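Local structure of ferulic acid decarboxylase 1 (Candida dubliniensis, 4ZAD) at residues A108-K113 with A241-G246; K170-W175 with P195-Q200; M232-P235 with T239-E242. The protein uses a prenylated FMN cofactor to decarboxylate α,β-unsaturated aromatic acids, probably including ferulic, p-coumaric and cinnamic acids, releasing carbon dioxide and the matching vinyl compounds. All coordinates share one frame; numbering follows the deposited sequence.

Contact 1 of 3, residues A108-K113 with A241-G246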
loop_
_atom_site.group_PDB
_atom_site.type_symbol
_atom_site.label_atom_id
_atom_site.label_comp_id
_atom_site.label_asym_id
_atom_site.label_seq_id
_atom_site.Cartn_x
_atom_site.Cartn_y
_atom_site.Cartn_z
ATOM N N ALA A 108 -12.743 25.400 5.761
ATOM C CA ALA A 108 -13.792 26.405 5.582
ATOM C C ALA A 108 -13.825 27.373 6.751
ATOM O O ALA A 108 -14.062 28.571 6.564
ATOM C CB ALA A 108 -15.120 25.749 5.426
ATOM N N ASN A 109 -13.560 26.853 7.951
ATOM C CA ASN A 109 -13.654 27.647 9.181
ATOM C C ASN A 109 -12.317 28.269 9.671
ATOM O O ASN A 109 -12.249 28.830 10.775
ATOM C CB ASN A 109 -14.343 26.816 10.271
ATOM C CG ASN A 109 -15.882 26.740 10.086
ATOM O OD1 ASN A 109 -16.624 27.564 10.633
ATOM N ND2 ASN A 109 -16.355 25.731 9.345
ATOM N N ARG A 110 -11.294 28.232 8.819
ATOM C CA ARG A 110 -9.977 28.819 9.127
ATOM C C ARG A 110 -9.829 30.343 8.925
ATOM O O ARG A 110 -8.900 30.937 9.408
ATOM C CB ARG A 110 -8.843 28.065 8.384
ATOM C CG ARG A 110 -8.298 26.860 9.173
ATOM C CD ARG A 110 -7.408 27.273 10.332
ATOM N NE ARG A 110 -6.081 27.603 9.847
ATOM C CZ ARG A 110 -5.587 28.837 9.685
ATOM N NH1 ARG A 110 -6.276 29.915 10.013
ATOM N NH2 ARG A 110 -4.359 28.994 9.210
ATOM N N ASN A 111 -10.727 30.968 8.204
ATOM C CA ASN A 111 -10.768 32.425 8.105
ATOM C C ASN A 111 -11.052 33.025 9.491
ATOM O O ASN A 111 -12.102 32.793 10.032
ATOM C CB ASN A 111 -11.912 32.716 7.140
ATOM C CG ASN A 111 -12.011 34.153 6.712
ATOM O OD1 ASN A 111 -11.433 35.071 7.312
ATOM N ND2 ASN A 111 -12.798 34.360 5.649
ATOM N N PRO A 112 -10.127 33.794 10.079
ATOM C CA PRO A 112 -10.351 34.308 11.445
ATOM C C PRO A 112 -11.671 35.054 11.718
ATOM O O PRO A 112 -12.073 35.149 12.882
ATOM C CB PRO A 112 -9.152 35.266 11.660
ATOM C CG PRO A 112 -8.087 34.722 10.838
ATOM C CD PRO A 112 -8.766 34.118 9.610
ATOM N N LYS A 113 -12.304 35.587 10.669
ATOM C CA LYS A 113 -13.657 36.202 10.748
ATOM C C LYS A 113 -14.743 35.247 11.331
ATOM O O LYS A 113 -15.755 35.692 11.892
ATOM C CB LYS A 113 -14.106 36.708 9.341
ATOM C CG LYS A 113 -13.157 37.742 8.645
ATOM N N ALA A 241 -8.428 28.254 21.194
ATOM C CA ALA A 241 -9.820 28.462 21.687
ATOM C C ALA A 241 -10.759 29.201 20.714
ATOM O O ALA A 241 -11.942 28.909 20.687
ATOM C CB ALA A 241 -9.842 29.185 23.064
ATOM N N GLU A 242 -10.229 30.141 19.940
ATOM C CA GLU A 242 -11.042 30.997 19.075
ATOM C C GLU A 242 -11.485 30.231 17.798
ATOM O O GLU A 242 -12.607 30.375 17.328
ATOM C CB GLU A 242 -10.242 32.249 18.713
ATOM C CG GLU A 242 -9.720 33.023 19.908
ATOM C CD GLU A 242 -9.032 34.358 19.555
ATOM O OE1 GLU A 242 -8.654 34.602 18.361
ATOM O OE2 GLU A 242 -8.857 35.163 20.518
ATOM N N TYR A 243 -10.596 29.410 17.238
ATOM C CA TYR A 243 -10.949 28.520 16.122
ATOM C C TYR A 243 -11.915 27.474 16.631
ATOM O O TYR A 243 -12.890 27.172 15.964
ATOM C CB TYR A 243 -9.705 27.873 15.563
ATOM C CG TYR A 243 -9.837 26.951 14.369
ATOM C CD1 TYR A 243 -10.466 27.345 13.180
ATOM C CD2 TYR A 243 -9.211 25.718 14.375
ATOM C CE1 TYR A 243 -10.519 26.482 12.073
ATOM C CE2 TYR A 243 -9.253 24.859 13.266
ATOM C CZ TYR A 243 -9.896 25.242 12.127
ATOM O OH TYR A 243 -9.934 24.354 11.076
ATOM N N ILE A 244 -11.697 26.948 17.835
ATOM C CA ILE A 244 -12.624 25.918 18.347
ATOM C C ILE A 244 -14.040 26.488 18.441
ATOM O O ILE A 244 -14.997 25.842 18.026
ATOM C CB ILE A 244 -12.181 25.289 19.694
ATOM C CG1 ILE A 244 -10.844 24.509 19.525
ATOM C CG2 ILE A 244 -13.251 24.385 20.204
ATOM C CD1 ILE A 244 -9.989 24.519 20.728
ATOM N N GLY A 245 -14.145 27.712 18.935
ATOM C CA GLY A 245 -15.420 28.425 18.983
ATOM C C GLY A 245 -16.169 28.538 17.637
ATOM O O GLY A 245 -17.363 28.249 17.541
ATOM N N GLY A 246 -15.459 28.929 16.591
ATOM C CA GLY A 246 -16.072 29.032 15.285
ATOM C C GLY A 246 -16.593 27.665 14.867
ATOM O O GLY A 246 -17.746 27.511 14.473
#
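Tyr-243, on helix 240-247, reaches across to the loop at Asn-109 and Arg-110 and illustrates how one aromatic ring can join two elements although no hydrogen bond links residues 108-113 to 241-246. Its CG stands anti to the backbone N (chi1 -178°), which carries the ring off the helix and brings its far end against the loop. There the ring is met in two ways. The carbonyl O of Asn-109 lies at the ring edge, near its plane, 3.2 Å from CE1, where the ring hydrogens point. Over one face sits the aliphatic part of Arg-110: CD is 4.0 Å from the ring centroid in a CH-pi contact, and CG lies 3.5 Å from Tyr-243 OH. The guanidinium is turned 89° from the ring plane, and its NE forms a salt bridge with Glu-341. Asn-109, the first residue to leave helix 99-108, directs its CB at the facing helix and meets Gly-246: OD1 lies 4.0 Å from Gly-246 O, two acceptors merely close, and the CA atoms are 6.7 Å apart. ND2 bonds back to Phe-105 O, and Tyr-243 OH donates to Leu-106 O. Two carbonyls of the last turn of helix 99-108 are thus satisfied by side chains. Asn-109 ND2, Arg-110 NE and Tyr-243 OH bond outside the two segments, while carbon surfaces and a carbonyl oxygen at the ring edge meet between them.

Contact 2 of 3, residues K170-W175 with P195-Q200. With MN (manganese (II) ion), chain C; K (potassium ion), chain D; 4LU (1-deoxy-5-O-phosphono-1-(3,3,4,5-tetramethyl-9,11-dioxo-2,3,8,9,10,11-hexahydro-7H-quinolino[1,8-fg]pteridin-12-ium-7-y l)-D-ribitol), chain E.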
loop_
_atom_site.group_PDB
_atom_site.type_symbol
_atom_site.label_atom_id
_atom_site.label_comp_id
_atom_site.label_asym_id
_atom_site.label_seq_id
_atom_site.Cartn_x
_atom_site.Cartn_y
_atom_site.Cartn_z
ATOM N N LYS A 170 0.571 37.424 27.957
ATOM C CA LYS A 170 -0.839 37.017 27.784
ATOM C C LYS A 170 -1.437 37.145 26.352
ATOM O O LYS A 170 -2.634 37.040 26.186
ATOM C CB LYS A 170 -1.759 37.763 28.781
ATOM C CG LYS A 170 -1.374 37.641 30.281
ATOM C CD LYS A 170 -2.392 38.326 31.234
ATOM C CE LYS A 170 -2.133 38.006 32.741
ATOM N NZ LYS A 170 -2.802 38.962 33.765
ATOM N N SER A 171 -0.623 37.338 25.328
ATOM C CA SER A 171 -1.142 37.540 23.976
ATOM C C SER A 171 -1.480 36.223 23.240
ATOM O O SER A 171 -2.136 36.233 22.198
ATOM C CB SER A 171 -0.149 38.376 23.148
ATOM O OG SER A 171 1.016 37.626 22.849
ATOM N N TRP A 172 -1.060 35.086 23.777
ATOM C CA TRP A 172 -1.245 33.824 23.061
ATOM C C TRP A 172 -1.463 32.703 24.052
ATOM O O TRP A 172 -0.601 32.451 24.890
ATOM C CB TRP A 172 -0.009 33.561 22.201
ATOM C CG TRP A 172 0.111 32.203 21.561
ATOM C CD1 TRP A 172 -0.881 31.297 21.329
ATOM C CD2 TRP A 172 1.309 31.633 21.029
ATOM N NE1 TRP A 172 -0.367 30.188 20.695
ATOM C CE2 TRP A 172 0.972 30.377 20.495
ATOM C CE3 TRP A 172 2.630 32.071 20.950
ATOM C CZ2 TRP A 172 1.901 29.561 19.893
ATOM C CZ3 TRP A 172 3.538 31.287 20.346
ATOM C CH2 TRP A 172 3.184 30.026 19.824
ATOM N N THR A 173 -2.623 32.053 23.977
ATOM C CA THR A 173 -2.906 30.905 24.845
ATOM C C THR A 173 -2.987 29.693 23.980
ATOM O O THR A 173 -3.913 29.576 23.164
ATOM C CB THR A 173 -4.236 31.057 25.601
ATOM O OG1 THR A 173 -4.141 32.174 26.501
ATOM C CG2 THR A 173 -4.566 29.776 26.393
ATOM N N ASN A 174 -2.013 28.799 24.123
ATOM C CA ASN A 174 -1.914 27.645 23.244
ATOM C C ASN A 174 -2.531 26.402 23.876
ATOM O O ASN A 174 -2.304 26.128 25.049
ATOM C CB ASN A 174 -0.459 27.366 22.868
ATOM C CG ASN A 174 -0.338 26.465 21.658
ATOM O OD1 ASN A 174 -0.366 26.934 20.513
ATOM N ND2 ASN A 174 -0.212 25.159 21.899
ATOM N N TRP A 175 -3.302 25.655 23.089
ATOM C CA TRP A 175 -3.856 24.363 23.518
ATOM C C TRP A 175 -3.306 23.309 22.569
ATOM O O TRP A 175 -3.478 23.424 21.336
ATOM C CB TRP A 175 -5.385 24.366 23.452
ATOM C CG TRP A 175 -6.115 25.258 24.450
ATOM C CD1 TRP A 175 -5.566 26.115 25.359
ATOM C CD2 TRP A 175 -7.545 25.384 24.599
ATOM N NE1 TRP A 175 -6.559 26.757 26.061
ATOM C CE2 TRP A 175 -7.782 26.333 25.607
ATOM C CE3 TRP A 175 -8.634 24.795 23.970
ATOM C CZ2 TRP A 175 -9.066 26.690 26.017
ATOM C CZ3 TRP A 175 -9.909 25.164 24.364
ATOM C CH2 TRP A 175 -10.108 26.087 25.402
ATOM N N PRO A 195 9.654 22.384 16.536
ATOM C CA PRO A 195 9.168 23.767 16.737
ATOM C C PRO A 195 7.769 23.813 17.367
ATOM O O PRO A 195 6.984 24.740 17.087
ATOM C CB PRO A 195 9.105 24.310 15.313
ATOM C CG PRO A 195 8.637 23.065 14.490
ATOM C CD PRO A 195 9.107 21.805 15.295
ATOM N N GLN A 196 7.476 22.822 18.216
ATOM C CA GLN A 196 6.147 22.684 18.797
ATOM C C GLN A 196 5.780 23.846 19.702
ATOM O O GLN A 196 6.619 24.407 20.418
ATOM C CB GLN A 196 6.021 21.371 19.563
ATOM C CG GLN A 196 6.223 20.166 18.674
ATOM C CD GLN A 196 5.147 20.025 17.605
ATOM O OE1 GLN A 196 5.182 20.715 16.563
ATOM N NE2 GLN A 196 4.173 19.144 17.861
ATOM N N HIS A 197 4.505 24.195 19.701
ATOM C CA HIS A 197 4.104 25.328 20.497
ATOM C C HIS A 197 4.346 25.217 22.008
ATOM O O HIS A 197 4.652 26.217 22.640
ATOM C CB HIS A 197 2.667 25.735 20.158
ATOM C CG HIS A 197 2.551 26.339 18.796
ATOM N ND1 HIS A 197 3.656 26.784 18.108
ATOM C CD2 HIS A 197 1.483 26.614 18.019
ATOM C CE1 HIS A 197 3.278 27.287 16.953
ATOM N NE2 HIS A 197 1.962 27.199 16.876
ATOM N N VAL A 198 4.245 24.021 22.585
ATOM C CA VAL A 198 4.571 23.873 24.023
ATOM C C VAL A 198 5.974 24.407 24.293
ATOM O O VAL A 198 6.207 24.952 25.365
ATOM C CB VAL A 198 4.451 22.432 24.567
ATOM C CG1 VAL A 198 3.008 22.009 24.667
ATOM C CG2 VAL A 198 5.183 21.480 23.706
ATOM N N LYS A 199 6.881 24.261 23.313
ATOM C CA LYS A 199 8.243 24.818 23.392
ATOM C C LYS A 199 8.352 26.298 23.050
ATOM O O LYS A 199 8.968 27.018 23.772
ATOM C CB LYS A 199 9.200 24.049 22.473
ATOM C CG LYS A 199 10.599 24.615 22.432
ATOM C CD LYS A 199 11.650 23.544 22.561
ATOM C CE LYS A 199 13.050 24.167 22.813
ATOM N NZ LYS A 199 13.289 25.342 21.899
ATOM N N GLN A 200 7.785 26.732 21.926
ATOM C CA GLN A 200 7.713 28.158 21.590
ATOM C C GLN A 200 7.271 29.021 22.761
ATOM O O GLN A 200 7.940 30.009 23.108
ATOM C CB GLN A 200 6.813 28.412 20.369
ATOM C CG GLN A 200 7.545 28.108 19.072
ATOM C CD GLN A 200 6.781 28.456 17.806
ATOM O OE1 GLN A 200 6.601 27.586 16.942
ATOM N NE2 GLN A 200 6.343 29.707 17.678
HETATM MN MN MN C . -0.804 26.052 18.631
HETATM K K K D . -2.671 22.921 18.386
HETATM C C9 4LU E . -0.908 14.200 18.619
HETATM C C8 4LU E . -1.938 13.399 19.127
HETATM C C7 4LU E . -1.675 12.431 20.108
HETATM C C10 4LU E . 2.390 15.428 19.725
HETATM C C6 4LU E . -0.258 12.228 20.528
HETATM N N3 4LU E . 4.695 15.672 21.168
HETATM C C2 4LU E . 4.310 16.668 20.362
HETATM C C13 4LU E . -0.368 11.844 22.869
HETATM C C5 4LU E . 0.094 11.248 21.560
HETATM C C1 4LU E . 2.446 12.043 21.190
HETATM O O2 4LU E . 5.024 17.679 20.326
HETATM N N1 4LU E . 3.169 16.548 19.642
HETATM C C4 4LU E . 3.978 14.535 21.276
HETATM O O4 4LU E . 4.459 13.689 22.068
HETATM C C4A 4LU E . 2.816 14.370 20.559
HETATM N N5 4LU E . 2.109 12.971 20.339
HETATM C C3 4LU E . 1.526 11.200 21.802
HETATM C C12 4LU E . -0.557 9.879 21.386
HETATM C C5A 4LU E . 0.796 13.079 19.916
HETATM C C7M 4LU E . -2.752 11.564 20.703
HETATM C C8M 4LU E . -3.327 13.668 18.610
HETATM C C9A 4LU E . 0.407 14.172 19.107
HETATM N N10 4LU E . 1.238 15.342 19.004
HETATM C "C1'" 4LU E . 1.228 16.169 17.789
HETATM C "C2'" 4LU E . 0.699 17.553 18.166
HETATM O "O2'" 4LU E . -0.497 17.387 18.954
HETATM C "C3'" 4LU E . 0.434 18.433 16.938
HETATM O "O3'" 4LU E . 1.672 18.681 16.238
HETATM C "C4'" 4LU E . -0.221 19.781 17.312
HETATM O "O4'" 4LU E . -0.132 20.675 16.199
HETATM C "C5'" 4LU E . 0.492 20.451 18.499
HETATM O "O5'" 4LU E . -0.039 21.717 18.838
HETATM P P 4LU E . 0.666 23.090 18.467
HETATM O O2P 4LU E . -0.234 24.020 19.280
HETATM O O3P 4LU E . 0.547 23.146 16.929
HETATM O O1P 4LU E . 2.100 22.977 18.941
HETATM O O HOH W 1 -0.867 25.305 16.461
HETATM O O HOH W 2 -1.321 28.187 17.837
#
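The phosphate end of the prenylated FMN pocket, with its manganese site, is where residues 170-175 and 195-200 meet, through Trp-172 and Asn-174 on one side and His-197 and Gln-200 on the other. Asn-174 uses both arms of its amide: OD1 binds the manganese at 2.1 Å, and ND2 donates to the phosphate O2P at 2.9 Å, the same oxygen that the metal takes. With CG anti to the backbone N (chi1 -163°), the amide leaves strand 173-176 toward the ion, nearly perpendicular to the His-197 ring. The start of helix 197-207 meets the phosphate as helix N-termini commonly meet anions. Gln-196 is the N-cap residue, and the backbone N of His-197 bonds O1P at 2.8 Å. The Gln-196 side chain, bent at chi2, turns NE2 between ribityl O3' and flavin O2, each 3.0 Å away. Trp-172 and His-197 form a T-shaped pair: CZ2 points at the imidazole face, with centroids 4.8 Å apart. Gln-200 NE2 lies at the Trp-172 ring edge, 3.8 Å from CH2. His-197 is a predicted manganese ligand, but its modelled ring rotation is doubtful, since CD2 lies 2.4 Å from the metal. Trp-175 O binds the potassium ion at 3.1 Å.

Contact 3 of 3, residues M232-P235 with T239-E242. With K (potassium ion), chain D; MN (manganese (II) ion), chain C; 4LU (1-deoxy-5-O-phosphono-1-(3,3,4,5-tetramethyl-9,11-dioxo-2,3,8,9,10,11-hexahydro-7H-quinolino[1,8-fg]pteridin-12-ium-7-y l)-D-ribitol), chain E.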
loop_
_atom_site.group_PDB
_atom_site.type_symbol
_atom_site.label_atom_id
_atom_site.label_comp_id
_atom_site.label_asym_id
_atom_site.label_seq_id
_atom_site.Cartn_x
_atom_site.Cartn_y
_atom_site.Cartn_z
ATOM N N MET A 232 -4.082 19.963 15.996
ATOM C CA MET A 232 -3.884 20.621 14.700
ATOM C C MET A 232 -2.854 21.738 14.777
ATOM O O MET A 232 -2.892 22.518 15.715
ATOM C CB MET A 232 -5.221 21.247 14.299
ATOM C CG MET A 232 -5.247 22.019 12.992
ATOM S SD MET A 232 -6.936 22.109 12.436
ATOM C CE MET A 232 -6.737 22.744 10.761
ATOM N N PRO A 233 -1.929 21.832 13.797
ATOM C CA PRO A 233 -0.931 22.909 13.826
ATOM C C PRO A 233 -1.434 24.197 13.184
ATOM O O PRO A 233 -1.045 24.522 12.051
ATOM C CB PRO A 233 0.217 22.336 13.017
ATOM C CG PRO A 233 -0.472 21.499 11.999
ATOM C CD PRO A 233 -1.632 20.874 12.725
ATOM N N ILE A 234 -2.305 24.914 13.899
ATOM C CA ILE A 234 -2.708 26.266 13.494
ATOM C C ILE A 234 -1.545 27.251 13.762
ATOM O O ILE A 234 -0.494 26.883 14.318
ATOM C CB ILE A 234 -4.014 26.733 14.168
ATOM C CG1 ILE A 234 -3.860 26.907 15.687
ATOM C CG2 ILE A 234 -5.157 25.777 13.845
ATOM C CD1 ILE A 234 -4.907 27.823 16.237
ATOM N N PRO A 235 -1.716 28.497 13.334
ATOM C CA PRO A 235 -0.451 29.243 13.209
ATOM C C PRO A 235 0.257 29.582 14.536
ATOM O O PRO A 235 -0.382 29.660 15.593
ATOM C CB PRO A 235 -0.892 30.529 12.479
ATOM C CG PRO A 235 -2.080 30.035 11.591
ATOM C CD PRO A 235 -2.831 29.135 12.594
ATOM N N THR A 239 -4.411 31.616 19.177
ATOM C CA THR A 239 -5.098 31.019 20.302
ATOM C C THR A 239 -6.132 30.001 19.769
ATOM O O THR A 239 -7.111 30.406 19.155
ATOM C CB THR A 239 -5.780 32.079 21.188
ATOM O OG1 THR A 239 -4.777 32.868 21.851
ATOM C CG2 THR A 239 -6.743 31.407 22.236
ATOM N N GLU A 240 -5.867 28.697 19.973
ATOM C CA GLU A 240 -6.742 27.619 19.537
ATOM C C GLU A 240 -8.198 27.830 19.960
ATOM O O GLU A 240 -9.113 27.608 19.163
ATOM C CB GLU A 240 -6.296 26.275 20.111
ATOM C CG GLU A 240 -5.129 25.635 19.432
ATOM C CD GLU A 240 -3.779 26.188 19.850
ATOM O OE1 GLU A 240 -2.768 25.932 19.153
ATOM O OE2 GLU A 240 -3.725 26.886 20.866
ATOM N N ALA A 241 -8.428 28.254 21.194
ATOM C CA ALA A 241 -9.820 28.462 21.687
ATOM C C ALA A 241 -10.759 29.201 20.714
ATOM O O ALA A 241 -11.942 28.909 20.687
ATOM C CB ALA A 241 -9.842 29.185 23.064
ATOM N N GLU A 242 -10.229 30.141 19.940
ATOM C CA GLU A 242 -11.042 30.997 19.075
ATOM C C GLU A 242 -11.485 30.231 17.798
ATOM O O GLU A 242 -12.607 30.375 17.328
ATOM C CB GLU A 242 -10.242 32.249 18.713
ATOM C CG GLU A 242 -9.720 33.023 19.908
ATOM C CD GLU A 242 -9.032 34.358 19.555
ATOM O OE1 GLU A 242 -8.654 34.602 18.361
ATOM O OE2 GLU A 242 -8.857 35.163 20.518
HETATM K K K D . -2.671 22.921 18.386
HETATM MN MN MN C . -0.804 26.052 18.631
HETATM C C9 4LU E . -0.908 14.200 18.619
HETATM C C8 4LU E . -1.938 13.399 19.127
HETATM C C7 4LU E . -1.675 12.431 20.108
HETATM C C10 4LU E . 2.390 15.428 19.725
HETATM C C6 4LU E . -0.258 12.228 20.528
HETATM N N3 4LU E . 4.695 15.672 21.168
HETATM C C2 4LU E . 4.310 16.668 20.362
HETATM C C13 4LU E . -0.368 11.844 22.869
HETATM C C5 4LU E . 0.094 11.248 21.560
HETATM C C1 4LU E . 2.446 12.043 21.190
HETATM O O2 4LU E . 5.024 17.679 20.326
HETATM N N1 4LU E . 3.169 16.548 19.642
HETATM C C4 4LU E . 3.978 14.535 21.276
HETATM O O4 4LU E . 4.459 13.689 22.068
HETATM C C4A 4LU E . 2.816 14.370 20.559
HETATM N N5 4LU E . 2.109 12.971 20.339
HETATM C C3 4LU E . 1.526 11.200 21.802
HETATM C C12 4LU E . -0.557 9.879 21.386
HETATM C C5A 4LU E . 0.796 13.079 19.916
HETATM C C7M 4LU E . -2.752 11.564 20.703
HETATM C C8M 4LU E . -3.327 13.668 18.610
HETATM C C9A 4LU E . 0.407 14.172 19.107
HETATM N N10 4LU E . 1.238 15.342 19.004
HETATM C "C1'" 4LU E . 1.228 16.169 17.789
HETATM C "C2'" 4LU E . 0.699 17.553 18.166
HETATM O "O2'" 4LU E . -0.497 17.387 18.954
HETATM C "C3'" 4LU E . 0.434 18.433 16.938
HETATM O "O3'" 4LU E . 1.672 18.681 16.238
HETATM C "C4'" 4LU E . -0.221 19.781 17.312
HETATM O "O4'" 4LU E . -0.132 20.675 16.199
HETATM C "C5'" 4LU E . 0.492 20.451 18.499
HETATM O "O5'" 4LU E . -0.039 21.717 18.838
HETATM P P 4LU E . 0.666 23.090 18.467
HETATM O O2P 4LU E . -0.234 24.020 19.280
HETATM O O3P 4LU E . 0.547 23.146 16.929
HETATM O O1P 4LU E . 2.100 22.977 18.941
HETATM O O HOH W 1 -0.867 25.305 16.461
HETATM O O HOH W 2 -1.321 28.187 17.837
#
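Ile-234 CG1 slants across the Glu-240 side chain, 3.8 Å from Glu-240 OE1, and so sets a hydrocarbon branch against the carboxylate of a metal ligand; the pair belongs to the two-metal phosphate site of this UbiD-family enzyme. In the first shell, OE1 of Glu-240 binds the manganese at 2.0 Å and also reaches the potassium ion at 3.1 Å. One carboxylate oxygen therefore bridges the two cations, a setting likely to hold the group ionised. A bend at chi2 (80°) swings the carboxylate back from the start of helix 240-247 toward the ions, and OE2 probably accepts a hydrogen bond from Trp-175 N. Toward the ions the other segment offers backbone carbonyls. Met-232 O binds the potassium ion at 2.7 Å, and the same carbonyl accepts a weak bond from Ile-234 N across an inverse gamma turn centred on Pro-233. From Ile-234 on, the chain meets the manganese through its waters: one metal-bound water donates to Pro-235 O, the other both to Ile-234 O and to phosphate O3P. The loop thus meets the potassium ion directly and the manganese through two waters, one of which also bonds the phosphate.

Outside the metal shell, Glu-240 is flanked by Ile-234. The isoleucine has CG1 between the backbone N and the carbonyl carbon (chi1 66°), which presents CG1 and CD1 to the beginning of the helix. Thr-239, just before that helix, anchors it to the neighbouring strand through OG1, which accepts from Thr-173 N, and Tyr-243 one turn later also touches Ile-234. At the tip of the isoleucine, CD1 rests 3.8 Å from Glu-240 CA and 3.9 Å from Glu-240 CG.

Contacts 1 and 3 both use helix 240-247, sharing Ala-241 and Glu-242, with centres about 8 Å apart, and contact 2 touches that helix through Trp-175. Contacts 2 and 3, about 9 Å apart between centres, face each other across the manganese, the potassium ion and the cofactor phosphate, and they share both metal-bound waters. They also meet directly, for Trp-175 N lies 2.6 Å from Glu-240 OE2, a probable hydrogen bond. Contact 1 forms an outer layer: Tyr-243 OH packs 3.6 Å from Met-232 CE, and the Tyr-243 side chain lies about 9 Å from the manganese, between nearest atoms. Behind the site, Ile-244 CD1 touches Trp-175 CE3 at 3.5 Å, joining contact 1 to contact 2.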